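Local coordinates for protein phenylurea hydrolase B (Mycobacterium brisbanense, PDB 4WHB) that probably hydrolyses carbon-nitrogen bonds other than peptide bonds, as a zinc-binding member of the amidohydrolase family and a diuron hydrolase, at residues N275-E281 against P324-E329; I287-V291 against N331-A337. All coordinates share one frame; numbering follows the deposited sequence.

Contact 1. Residues N275-E281 against P324-E329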
# COMPACT_ATOMS: atom_id res chain seq x y z
N ASN C 275 23.33 -1.73 -23.15
CA ASN C 275 23.43 -0.30 -22.88
C ASN C 275 22.83 0.15 -21.56
O ASN C 275 23.26 1.14 -20.99
CB ASN C 275 22.87 0.53 -24.03
CG ASN C 275 21.41 0.75 -23.92
OD1 ASN C 275 20.60 -0.13 -24.24
ND2 ASN C 275 21.05 1.93 -23.48
N TYR C 276 21.83 -0.56 -21.05
CA TYR C 276 21.31 -0.21 -19.74
C TYR C 276 22.12 -0.94 -18.71
O TYR C 276 21.90 -2.15 -18.46
CB TYR C 276 19.85 -0.58 -19.60
CG TYR C 276 18.95 0.02 -20.64
CD1 TYR C 276 19.09 1.33 -21.06
CD2 TYR C 276 17.93 -0.73 -21.18
CE1 TYR C 276 18.23 1.86 -22.02
CE2 TYR C 276 17.10 -0.22 -22.13
CZ TYR C 276 17.25 1.08 -22.54
OH TYR C 276 16.39 1.58 -23.47
N THR C 277 23.07 -0.23 -18.15
CA THR C 277 23.96 -0.77 -17.15
C THR C 277 23.57 -0.20 -15.80
O THR C 277 24.23 -0.43 -14.79
CB THR C 277 25.42 -0.51 -17.57
OG1 THR C 277 26.30 -0.84 -16.53
CG2 THR C 277 25.63 0.92 -17.98
N LEU C 278 22.46 0.54 -15.77
CA LEU C 278 21.87 1.09 -14.52
C LEU C 278 22.86 1.79 -13.62
O LEU C 278 23.08 1.37 -12.52
CB LEU C 278 21.21 -0.02 -13.71
CG LEU C 278 19.87 -0.59 -14.19
CD1 LEU C 278 19.03 -0.95 -12.98
CD2 LEU C 278 19.09 0.35 -15.09
N GLY C 279 23.45 2.87 -14.09
CA GLY C 279 24.61 3.39 -13.43
C GLY C 279 25.59 4.11 -14.29
O GLY C 279 25.28 4.93 -15.13
N GLN C 280 26.82 3.80 -14.00
CA GLN C 280 27.97 4.28 -14.74
C GLN C 280 27.97 3.69 -16.15
O GLN C 280 27.41 2.65 -16.36
CB GLN C 280 29.29 3.89 -13.98
CG GLN C 280 29.31 4.08 -12.47
CD GLN C 280 28.36 3.13 -11.69
OE1 GLN C 280 27.52 2.42 -12.27
NE2 GLN C 280 28.45 3.18 -10.34
N GLU C 281 28.64 4.36 -17.06
CA GLU C 281 28.79 3.89 -18.43
C GLU C 281 29.61 2.60 -18.42
O GLU C 281 30.32 2.32 -17.43
CB GLU C 281 29.50 4.96 -19.24
CG GLU C 281 28.97 6.38 -18.99
CD GLU C 281 30.11 7.37 -18.74
OE1 GLU C 281 29.89 8.36 -17.99
OE2 GLU C 281 31.23 7.19 -19.28
N PRO C 324 23.54 8.53 -18.33
CA PRO C 324 24.68 7.68 -18.78
C PRO C 324 24.41 6.67 -19.94
O PRO C 324 25.35 6.15 -20.49
CB PRO C 324 25.09 6.89 -17.53
CG PRO C 324 24.56 7.69 -16.44
CD PRO C 324 23.29 8.31 -16.92
N TYR C 325 23.15 6.40 -20.30
CA TYR C 325 22.85 5.30 -21.21
C TYR C 325 23.17 5.50 -22.66
O TYR C 325 23.76 4.61 -23.27
CB TYR C 325 21.40 4.88 -21.06
CG TYR C 325 21.07 4.68 -19.63
CD1 TYR C 325 22.00 4.11 -18.77
CD2 TYR C 325 19.91 5.12 -19.12
CE1 TYR C 325 21.74 3.94 -17.46
CE2 TYR C 325 19.64 4.96 -17.81
CZ TYR C 325 20.56 4.34 -17.00
OH TYR C 325 20.29 4.14 -15.67
N ALA C 326 22.79 6.62 -23.24
CA ALA C 326 23.20 6.90 -24.63
C ALA C 326 24.69 7.35 -24.72
O ALA C 326 25.39 7.01 -25.66
CB ALA C 326 22.32 7.96 -25.21
N THR C 327 25.13 8.08 -23.72
CA THR C 327 26.49 8.56 -23.59
C THR C 327 27.45 7.38 -23.42
O THR C 327 28.66 7.54 -23.33
CB THR C 327 26.60 9.55 -22.39
OG1 THR C 327 26.64 8.84 -21.14
CG2 THR C 327 25.43 10.54 -22.37
N ASN C 328 26.84 6.20 -23.35
CA ASN C 328 27.50 4.92 -23.21
C ASN C 328 27.49 4.07 -24.51
O ASN C 328 28.47 3.37 -24.82
CB ASN C 328 26.83 4.17 -22.04
CG ASN C 328 27.12 2.69 -22.03
OD1 ASN C 328 28.11 2.25 -22.56
ND2 ASN C 328 26.26 1.93 -21.38
N GLU C 329 26.40 4.10 -25.27
CA GLU C 329 26.33 3.31 -26.50
C GLU C 329 27.34 3.77 -27.54
O GLU C 329 28.11 3.00 -28.07
CB GLU C 329 24.95 3.33 -27.14
CG GLU C 329 23.76 3.58 -26.23
CD GLU C 329 22.46 3.72 -26.98
OE1 GLU C 329 22.42 3.40 -28.14
OE2 GLU C 329 21.48 4.19 -26.44
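Asn275, in the loop after strand 270-272, turns its carbonyl O to Asn328 near the start of helix 326-334. This O accepts a weak, strongly bent hydrogen bond from Asn328 ND2, 3.1 Å away with an N-H...O angle of 120°. The Asn275 side chain lies alongside that of Glu329, pointing the same way, CB packed on Glu329 CG and the two flat end groups 55° apart; its ND2 side faces the helix, while OD1 accepts a hydrogen bond from the backbone N of Gln300. Tyr276 meets Tyr325 in a T-shaped stack: the edge of Tyr276, led by CD1, points at the face of Tyr325, with centroids 5.8 Å apart and planes at 81°. Asn275 OD1 in turn sits 3.7 Å above the plane of the Tyr276 ring, over its centre. Thr277 holds OG1 anti to its backbone N, which leaves CG2 between N and the carbonyl carbon; this methyl lies 3.6 Å from Asn328 ND2. Tyr325 extends along the loop, its OH 3.6 Å from Leu278 CA, while Gly279 N lies in the ring plane at its edge. Gly279, at backbone angles suited to a residue without CB, sends its O to the ring carbons of Pro324. Farther on, Glu281 CB rests on Asn328 CB at 3.9 Å, and CG comes near Thr327 OG1, the two side chains crossing at about a right angle. Tyr276 adjoins His273, which binds zinc in a structure of this protein; the loop therefore lies beside the metal site, after a strand of the TIM-barrel-type amidohydrolase fold.

Contact 2. Residues I287-V291 against N331-A337; sequences IDKIV and NLISANA
Ile287 and Leu332 interlock where helix 287-293 packs against helix 326-334, two helices of the TIM-barrel family fold that each precede a strand of the parallel sheet, 296-299 and 339-341. The contact is wholly apolar between side chains, with no hydrogen bond across it. Ile287 is the main bump, and its branches spread over three neighbours. CG1 presses on Leu332 CD2 at 3.6 Å, CG2 reaches Ala335 CB at the same distance, and CD1 lies farther out beside Asn331 CB. Ile287 CG2, anti to the Ile287 backbone N, lies against the methyl of Ala335, CG1 being beside that N (chi1 -77°). Leu332 answers from the other helix: its CD2 enters between the side chains of Ile287 and Ile290, lying 4.3 Å from Ile290 CD1. Ile282, in the loop before helix 287-293, touches both Ile287 and Leu332, and Ile290 also touches Leu260 and Val264 of helix 257-265. One turn on from Ile287, Val291 fills the second hollow, formed where the partner chain leaves its helix. Asn336 there has positive phi (52°), and Ala337 N and Asn336 N bond back to Leu332 O and Ile333 O, which makes the turn a Schellman motif. The methyl of Ala335 points at Val291, and Ala337 lies beside it. Val291 CG2 is 3.9 Å from Ala335 CB and 4.1 Å from Ala337 CB, so one methyl is shared between the two alanines flanking the turn. The same Val291 CG2 also lies against the backbone, 3.5 Å from Ala335 O.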
# COMPACT_ATOMS: atom_id res chain seq x y z
N ILE C 287 34.13 -2.74 -23.05
CA ILE C 287 33.85 -2.42 -24.45
C ILE C 287 34.87 -3.17 -25.30
O ILE C 287 34.52 -3.81 -26.29
CB ILE C 287 33.94 -0.92 -24.76
CG1 ILE C 287 32.70 -0.18 -24.26
CG2 ILE C 287 34.06 -0.69 -26.25
CD1 ILE C 287 32.98 0.86 -23.22
N ASP C 288 36.12 -3.12 -24.86
CA ASP C 288 37.19 -3.78 -25.57
C ASP C 288 37.32 -5.23 -25.21
O ASP C 288 38.29 -5.86 -25.59
CB ASP C 288 38.52 -3.05 -25.36
CG ASP C 288 38.78 -2.03 -26.44
OD1 ASP C 288 39.31 -2.38 -27.55
OD2 ASP C 288 38.38 -0.87 -26.16
N LYS C 289 36.38 -5.73 -24.43
CA LYS C 289 36.18 -7.17 -24.28
C LYS C 289 35.07 -7.66 -25.21
O LYS C 289 35.32 -8.55 -26.02
CB LYS C 289 35.90 -7.56 -22.83
CG LYS C 289 37.17 -8.11 -22.17
CD LYS C 289 37.01 -8.39 -20.69
CE LYS C 289 35.90 -9.40 -20.49
NZ LYS C 289 35.92 -10.03 -19.16
N ILE C 290 33.87 -7.08 -25.14
CA ILE C 290 32.82 -7.36 -26.14
C ILE C 290 33.39 -7.27 -27.53
O ILE C 290 33.38 -8.26 -28.24
CB ILE C 290 31.66 -6.34 -26.05
CG1 ILE C 290 30.88 -6.52 -24.75
CG2 ILE C 290 30.78 -6.39 -27.33
CD1 ILE C 290 30.62 -5.20 -24.05
N VAL C 291 33.89 -6.08 -27.91
CA VAL C 291 34.56 -5.87 -29.19
C VAL C 291 35.60 -6.95 -29.43
O VAL C 291 35.73 -7.45 -30.54
CB VAL C 291 35.21 -4.46 -29.27
CG1 VAL C 291 36.16 -4.36 -30.46
CG2 VAL C 291 34.16 -3.36 -29.35
N ASN C 331 30.21 4.81 -27.44
CA ASN C 331 31.49 4.17 -27.23
C ASN C 331 31.52 2.83 -27.97
O ASN C 331 32.47 2.57 -28.70
CB ASN C 331 31.80 3.96 -25.74
CG ASN C 331 31.73 5.24 -24.94
OD1 ASN C 331 31.49 6.32 -25.49
ND2 ASN C 331 31.94 5.13 -23.65
N LEU C 332 30.47 2.03 -27.82
CA LEU C 332 30.36 0.76 -28.52
C LEU C 332 30.17 0.95 -30.03
O LEU C 332 30.70 0.16 -30.84
CB LEU C 332 29.20 -0.06 -27.95
CG LEU C 332 29.45 -0.56 -26.53
CD1 LEU C 332 28.12 -0.97 -25.91
CD2 LEU C 332 30.43 -1.73 -26.51
N ILE C 333 29.42 1.97 -30.41
CA ILE C 333 29.26 2.31 -31.82
C ILE C 333 30.60 2.73 -32.44
O ILE C 333 31.05 2.18 -33.47
CB ILE C 333 28.23 3.44 -32.02
CG1 ILE C 333 26.83 2.86 -31.77
CG2 ILE C 333 28.30 4.00 -33.43
CD1 ILE C 333 25.76 3.90 -31.53
N SER C 334 31.24 3.68 -31.79
CA SER C 334 32.51 4.19 -32.27
C SER C 334 33.66 3.23 -31.94
O SER C 334 34.78 3.46 -32.38
CB SER C 334 32.77 5.59 -31.67
OG SER C 334 32.33 5.67 -30.33
N ALA C 335 33.40 2.18 -31.17
CA ALA C 335 34.37 1.09 -31.02
C ALA C 335 34.02 -0.03 -31.94
O ALA C 335 34.67 -1.09 -31.90
CB ALA C 335 34.40 0.56 -29.59
N ASN C 336 33.00 0.18 -32.76
CA ASN C 336 32.49 -0.87 -33.64
C ASN C 336 32.19 -2.15 -32.87
O ASN C 336 32.61 -3.24 -33.24
CB ASN C 336 33.45 -1.19 -34.78
CG ASN C 336 33.18 -0.34 -35.99
OD1 ASN C 336 32.39 -0.73 -36.88
ND2 ASN C 336 33.84 0.84 -36.05
N ALA C 337 31.43 -2.01 -31.79
CA ALA C 337 30.79 -3.18 -31.25
C ALA C 337 29.78 -3.65 -32.29
O ALA C 337 29.12 -2.85 -32.97
CB ALA C 337 30.10 -2.85 -29.95

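In the fold
Both contacts use helix 326-334, contact 1 near its N-terminal end and contact 2 at its C-terminal end, and their centres lie about 13 Å apart on the same side of the chain's centre. The partners also follow one another: loop 275-281 leads on to helix 287-293. Contact 1 is the more buried and the more mixed, joining aromatic rings, amides and backbone carbonyls close to His273 and Asp344, the zinc-binding residues, while neighbouring Gln280, in the same loop, packs on Leu185 of a second subunit. Contact 2, partly buried, is aliphatic helix packing that no other chain of the assembly touches; its Leu332 stays about 10 Å from His273, side chain to side chain.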